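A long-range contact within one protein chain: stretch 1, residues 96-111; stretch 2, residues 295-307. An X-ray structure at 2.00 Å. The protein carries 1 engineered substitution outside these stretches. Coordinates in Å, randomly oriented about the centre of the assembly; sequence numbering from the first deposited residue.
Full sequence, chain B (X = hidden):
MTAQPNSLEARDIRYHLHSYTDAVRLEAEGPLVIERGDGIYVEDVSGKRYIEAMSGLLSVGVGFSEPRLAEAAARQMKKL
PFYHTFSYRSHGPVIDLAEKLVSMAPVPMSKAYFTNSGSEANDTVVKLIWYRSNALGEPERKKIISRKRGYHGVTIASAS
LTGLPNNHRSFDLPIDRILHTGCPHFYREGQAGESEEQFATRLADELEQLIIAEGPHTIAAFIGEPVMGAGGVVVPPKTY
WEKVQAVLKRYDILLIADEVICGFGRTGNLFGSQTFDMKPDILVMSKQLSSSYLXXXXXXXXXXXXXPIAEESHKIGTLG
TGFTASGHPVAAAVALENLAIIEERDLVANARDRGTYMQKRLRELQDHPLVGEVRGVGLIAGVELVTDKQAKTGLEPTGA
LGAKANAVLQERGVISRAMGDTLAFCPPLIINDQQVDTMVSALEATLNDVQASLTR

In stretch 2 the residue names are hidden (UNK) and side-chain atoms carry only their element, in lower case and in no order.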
# COMPACT_ATOMS: atom_id res chain seq x y z
N ASP B 96 -8.82 -5.11 19.57
CA ASP B 96 -9.65 -6.30 19.50
C ASP B 96 -9.24 -7.21 18.34
O ASP B 96 -9.24 -8.43 18.47
CB ASP B 96 -11.12 -5.91 19.34
CG ASP B 96 -11.70 -5.30 20.61
OD1 ASP B 96 -11.09 -5.45 21.67
OD2 ASP B 96 -12.76 -4.68 20.52
N LEU B 97 -8.90 -6.62 17.19
CA LEU B 97 -8.54 -7.45 16.04
C LEU B 97 -7.20 -8.15 16.25
O LEU B 97 -7.05 -9.32 15.92
CB LEU B 97 -8.51 -6.60 14.76
CG LEU B 97 -8.16 -7.36 13.47
CD1 LEU B 97 -9.12 -8.50 13.20
CD2 LEU B 97 -8.15 -6.39 12.29
N ALA B 98 -6.21 -7.42 16.78
CA ALA B 98 -4.92 -8.03 17.08
C ALA B 98 -5.10 -9.22 18.03
O ALA B 98 -4.53 -10.29 17.81
CB ALA B 98 -3.98 -7.01 17.69
N GLU B 99 -5.90 -9.03 19.07
CA GLU B 99 -6.13 -10.11 20.03
C GLU B 99 -6.81 -11.30 19.35
O GLU B 99 -6.41 -12.45 19.55
CB GLU B 99 -6.97 -9.61 21.19
CG GLU B 99 -7.10 -10.63 22.30
CD GLU B 99 -8.08 -10.20 23.38
OE1 GLU B 99 -8.47 -9.00 23.42
OE2 GLU B 99 -8.47 -11.07 24.20
N LYS B 100 -7.82 -11.03 18.53
CA LYS B 100 -8.53 -12.10 17.83
C LYS B 100 -7.58 -12.87 16.90
O LYS B 100 -7.62 -14.11 16.85
CB LYS B 100 -9.70 -11.51 17.06
CG LYS B 100 -10.37 -12.46 16.12
CD LYS B 100 -11.12 -13.52 16.88
CE LYS B 100 -12.29 -12.91 17.65
NZ LYS B 100 -13.06 -13.96 18.39
N LEU B 101 -6.72 -12.17 16.16
CA LEU B 101 -5.84 -12.84 15.21
C LEU B 101 -4.81 -13.71 15.92
O LEU B 101 -4.49 -14.81 15.47
CB LEU B 101 -5.14 -11.84 14.30
CG LEU B 101 -6.05 -11.08 13.30
CD1 LEU B 101 -5.20 -10.12 12.47
CD2 LEU B 101 -6.79 -12.06 12.43
N VAL B 102 -4.24 -13.21 17.02
CA VAL B 102 -3.32 -14.03 17.78
C VAL B 102 -4.04 -15.28 18.28
O VAL B 102 -3.52 -16.39 18.18
CB VAL B 102 -2.69 -13.21 18.93
CG1 VAL B 102 -1.91 -14.12 19.90
CG2 VAL B 102 -1.75 -12.15 18.37
N SER B 103 -5.26 -15.11 18.79
CA SER B 103 -5.98 -16.26 19.34
C SER B 103 -6.34 -17.28 18.27
O SER B 103 -6.51 -18.46 18.59
CB SER B 103 -7.25 -15.78 20.07
OG SER B 103 -8.27 -15.46 19.15
N MET B 104 -6.47 -16.86 17.02
CA MET B 104 -6.82 -17.78 15.93
C MET B 104 -5.62 -18.46 15.29
O MET B 104 -5.81 -19.31 14.42
CB MET B 104 -7.55 -17.02 14.80
CG MET B 104 -8.92 -16.46 15.11
SD MET B 104 -9.38 -15.36 13.71
CE MET B 104 -9.76 -16.54 12.44
N ALA B 105 -4.40 -18.07 15.64
CA ALA B 105 -3.25 -18.48 14.86
C ALA B 105 -3.11 -20.01 14.88
O ALA B 105 -3.34 -20.65 15.91
CB ALA B 105 -1.97 -17.82 15.38
N PRO B 106 -2.68 -20.61 13.77
CA PRO B 106 -2.52 -22.07 13.74
C PRO B 106 -1.34 -22.57 14.57
O PRO B 106 -1.27 -23.77 14.84
CB PRO B 106 -2.30 -22.35 12.25
CG PRO B 106 -1.59 -21.11 11.77
CD PRO B 106 -2.29 -19.98 12.50
N VAL B 107 -0.40 -21.70 14.92
CA VAL B 107 0.69 -22.00 15.84
C VAL B 107 0.76 -20.86 16.85
O VAL B 107 0.21 -19.78 16.62
CB VAL B 107 2.05 -22.18 15.13
CG1 VAL B 107 2.04 -23.41 14.25
CG2 VAL B 107 2.39 -20.94 14.30
N PRO B 108 1.42 -21.07 17.99
CA PRO B 108 1.56 -19.99 18.97
C PRO B 108 2.18 -18.74 18.33
O PRO B 108 3.22 -18.81 17.66
CB PRO B 108 2.49 -20.60 20.04
CG PRO B 108 2.21 -22.07 19.96
CD PRO B 108 2.01 -22.34 18.48
N MET B 109 1.54 -17.60 18.55
CA MET B 109 2.02 -16.31 18.08
C MET B 109 1.99 -15.32 19.25
O MET B 109 1.28 -15.51 20.22
CB MET B 109 1.17 -15.77 16.92
CG MET B 109 1.40 -16.50 15.60
SD MET B 109 3.07 -16.19 14.92
CE MET B 109 3.05 -17.26 13.50
N SER B 110 2.77 -14.26 19.13
CA SER B 110 2.93 -13.28 20.19
C SER B 110 2.36 -11.91 19.88
O SER B 110 1.73 -11.30 20.74
CB SER B 110 4.42 -13.15 20.55
OG SER B 110 4.63 -12.07 21.45
N LYS B 111 2.56 -11.39 18.65
CA LYS B 111 2.18 -10.03 18.32
C LYS B 111 1.61 -9.97 16.91
O LYS B 111 2.05 -10.70 16.02
CB LYS B 111 3.40 -9.07 18.37
CG LYS B 111 3.99 -8.88 19.76
CD LYS B 111 3.03 -8.10 20.66
CE LYS B 111 3.57 -8.02 22.10
NZ LYS B 111 3.61 -9.37 22.75
N UNK B 295 -9.46 -2.09 2.62
CA UNK B 295 -8.06 -2.55 2.61
C UNK B 295 -7.52 -2.67 4.03
O UNK B 295 -7.56 -1.70 4.80
c UNK B 295 -7.32 -1.43 1.84
c UNK B 295 -8.39 -0.51 1.32
c UNK B 295 -9.62 -0.72 2.10
N UNK B 296 -7.02 -3.84 4.37
CA UNK B 296 -6.29 -4.05 5.62
C UNK B 296 -5.53 -5.37 5.51
O UNK B 296 -6.01 -6.34 4.91
c UNK B 296 -7.21 -4.03 6.85
c UNK B 296 -6.40 -4.25 8.12
c UNK B 296 -8.27 -5.11 6.72
c UNK B 296 -7.19 -4.03 9.42
N UNK B 297 -4.34 -5.40 6.09
CA UNK B 297 -3.54 -6.61 6.14
C UNK B 297 -2.86 -6.67 7.49
O UNK B 297 -2.84 -5.70 8.24
o UNK B 297 -3.15 -6.43 3.76
c UNK B 297 -2.50 -6.65 5.01
N UNK B 298 -2.28 -7.83 7.79
CA UNK B 298 -1.69 -8.05 9.11
C UNK B 298 -0.62 -9.10 8.96
O UNK B 298 -0.68 -9.96 8.07
c UNK B 298 -2.74 -8.52 10.13
N UNK B 299 0.37 -9.05 9.84
CA UNK B 299 1.22 -10.21 10.02
C UNK B 299 1.38 -10.50 11.51
O UNK B 299 1.30 -9.59 12.35
c UNK B 299 3.31 -7.67 9.18
c UNK B 299 2.57 -10.07 9.31
c UNK B 299 5.06 -6.82 10.61
c UNK B 299 3.42 -8.92 9.78
c UNK B 299 4.38 -9.11 10.78
c UNK B 299 4.13 -6.62 9.59
c UNK B 299 5.18 -8.06 11.20
N UNK B 300 1.55 -11.77 11.83
CA UNK B 300 1.78 -12.24 13.18
C UNK B 300 3.22 -12.73 13.29
O UNK B 300 3.76 -13.31 12.34
c UNK B 300 -0.86 -12.45 15.02
c UNK B 300 -0.65 -13.04 13.65
c UNK B 300 0.84 -13.40 13.52
c UNK B 300 -1.49 -14.29 13.49
N UNK B 301 3.83 -12.52 14.46
CA UNK B 301 5.15 -13.07 14.71
C UNK B 301 5.14 -13.83 16.03
O UNK B 301 4.40 -13.48 16.96
c UNK B 301 7.16 -10.03 16.05
c UNK B 301 6.25 -11.98 14.73
c UNK B 301 6.05 -11.04 15.90
c UNK B 301 6.26 -11.19 13.42
N UNK B 302 5.96 -14.87 16.11
CA UNK B 302 5.99 -15.66 17.34
C UNK B 302 7.01 -15.07 18.31
O UNK B 302 7.64 -14.03 18.06
c UNK B 302 6.23 -17.12 17.03
c UNK B 302 7.60 -17.40 16.44
n UNK B 302 7.82 -18.63 16.04
o UNK B 302 8.46 -16.53 16.38
N UNK B 303 7.15 -15.72 19.47
CA UNK B 303 8.03 -15.18 20.50
C UNK B 303 9.51 -15.27 20.07
O UNK B 303 10.29 -14.36 20.36
c UNK B 303 7.81 -15.92 21.82
o UNK B 303 8.99 -13.15 23.86
c UNK B 303 8.58 -15.33 23.00
c UNK B 303 8.15 -13.90 23.34
o UNK B 303 6.97 -13.52 23.07
N UNK B 304 9.87 -16.33 19.37
CA UNK B 304 11.22 -16.46 18.83
C UNK B 304 11.61 -15.22 18.03
O UNK B 304 12.70 -14.67 18.20
n UNK B 304 14.98 -20.42 13.94
c UNK B 304 12.62 -17.91 17.22
n UNK B 304 13.71 -19.32 15.50
c UNK B 304 12.46 -18.99 16.18
c UNK B 304 13.80 -20.17 14.48
n UNK B 304 12.71 -20.75 14.00
c UNK B 304 11.31 -17.71 17.96
N UNK B 305 10.70 -14.76 17.15
CA UNK B 305 10.98 -13.56 16.37
C UNK B 305 10.93 -12.33 17.25
O UNK B 305 11.79 -11.45 17.15
c UNK B 305 10.16 -14.63 14.24
c UNK B 305 9.99 -13.45 15.19
c UNK B 305 10.16 -12.12 14.46
N UNK B 306 9.93 -12.23 18.12
CA UNK B 306 9.68 -11.00 18.87
C UNK B 306 10.71 -10.77 19.98
O UNK B 306 11.03 -9.62 20.28
o UNK B 306 6.92 -6.37 22.45
c UNK B 306 7.92 -9.76 20.25
c UNK B 306 7.24 -7.49 21.72
c UNK B 306 7.41 -8.70 22.37
c UNK B 306 8.28 -11.01 19.46
c UNK B 306 7.74 -9.83 21.64
c UNK B 306 7.74 -8.54 19.62
c UNK B 306 7.40 -7.40 20.34
N UNK B 307 11.23 -11.83 20.59
CA UNK B 307 12.06 -11.70 21.80
C UNK B 307 13.23 -10.71 21.63
O UNK B 307 13.35 -9.80 22.45
c UNK B 307 12.58 -13.07 22.22
O HOH W 1 5.03 -17.30 20.14
O HOH W 2 5.27 -20.43 17.12

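Position 295 has three carbons closing a ring onto its own backbone N, out of reach of stretch 1: Pro295. At 296 four carbons fork at the first, one arm two carbons long, and a carbon of that side chain lies against Leu97. This is Ile296, its CD1 3.8 Å from Leu97 CD2. Position 297 carries one carbon and one oxygen and points away from the helix; it is Ser297, its hydroxyl satisfied elsewhere in the structure. Position 298 has a single carbon, pointing toward the helix: Ala298, whose CB sits 3.8 Å from Leu101 CD1.

At 299 one carbon leads to a ring of six carbons, again directed away, so Phe299 continues the strand's alternation. Position 300 has four carbons forked at the second, among Leu101, Val102, Ala105 and Met109. It is Leu300, with more area covered by the other stretch than any neighbor: CD2 is 3.5 Å from Val102 CG2, CD1 is 4.0 Å from Ala105 CB, and CB is 3.8 Å from Met109 CG.

Position 301 has four carbons forked at the first, one arm longer, beside Lys111 on the same face of the sheet: Ile301. Ile301 N donates to Lys111 O (3.0 Å) and Ile301 O accepts from Lys111 N (3.3 Å), making an antiparallel bridge; Ile301 O also accepts from Ser110 N (2.8 Å).

At 302 two carbons precede one oxygen and one nitrogen, and the first carbon lies 3.5 Å from Pro108 O. Asn302 is the N-cap: its OD1 accepts from the backbone N of 305 at 3.0 Å. Position 303, three carbons ending in two oxygens, leaves the backbone sideways, but its end comes nearer, to Ser110; Glu303 OE2 accepts from Ser110 OG at 3.2 Å.

Position 304 has three carbons, a nitrogen, then a carbon bearing two more nitrogens: Arg304, exposed. Position 305 has one carbon carrying two others: Val305. At 306 one carbon leads to a six-carbon ring bearing oxygen, with Lys111 over one face. In Tyr306, the ring centroid lies 3.8 Å from Lys111 CG, a CH-pi contact, and 4.4 Å from Lys111 NZ in an off-centre cation-pi contact. Position 307, one carbon pointing away, is Ala307.

The contact works in two zones. Strand alternation turns small Ala298 to Leu101 while Ser297 and Phe299 point away; Ile296 and Leu300 also pack against stretch 1. Beyond them the bridge fixes register, and Lys111 serves twice, by backbone in the bridge and by side chain over Tyr306, while Glu303 holds Ser110.

Stretch 2 (295-307) PISAFLINERVYA
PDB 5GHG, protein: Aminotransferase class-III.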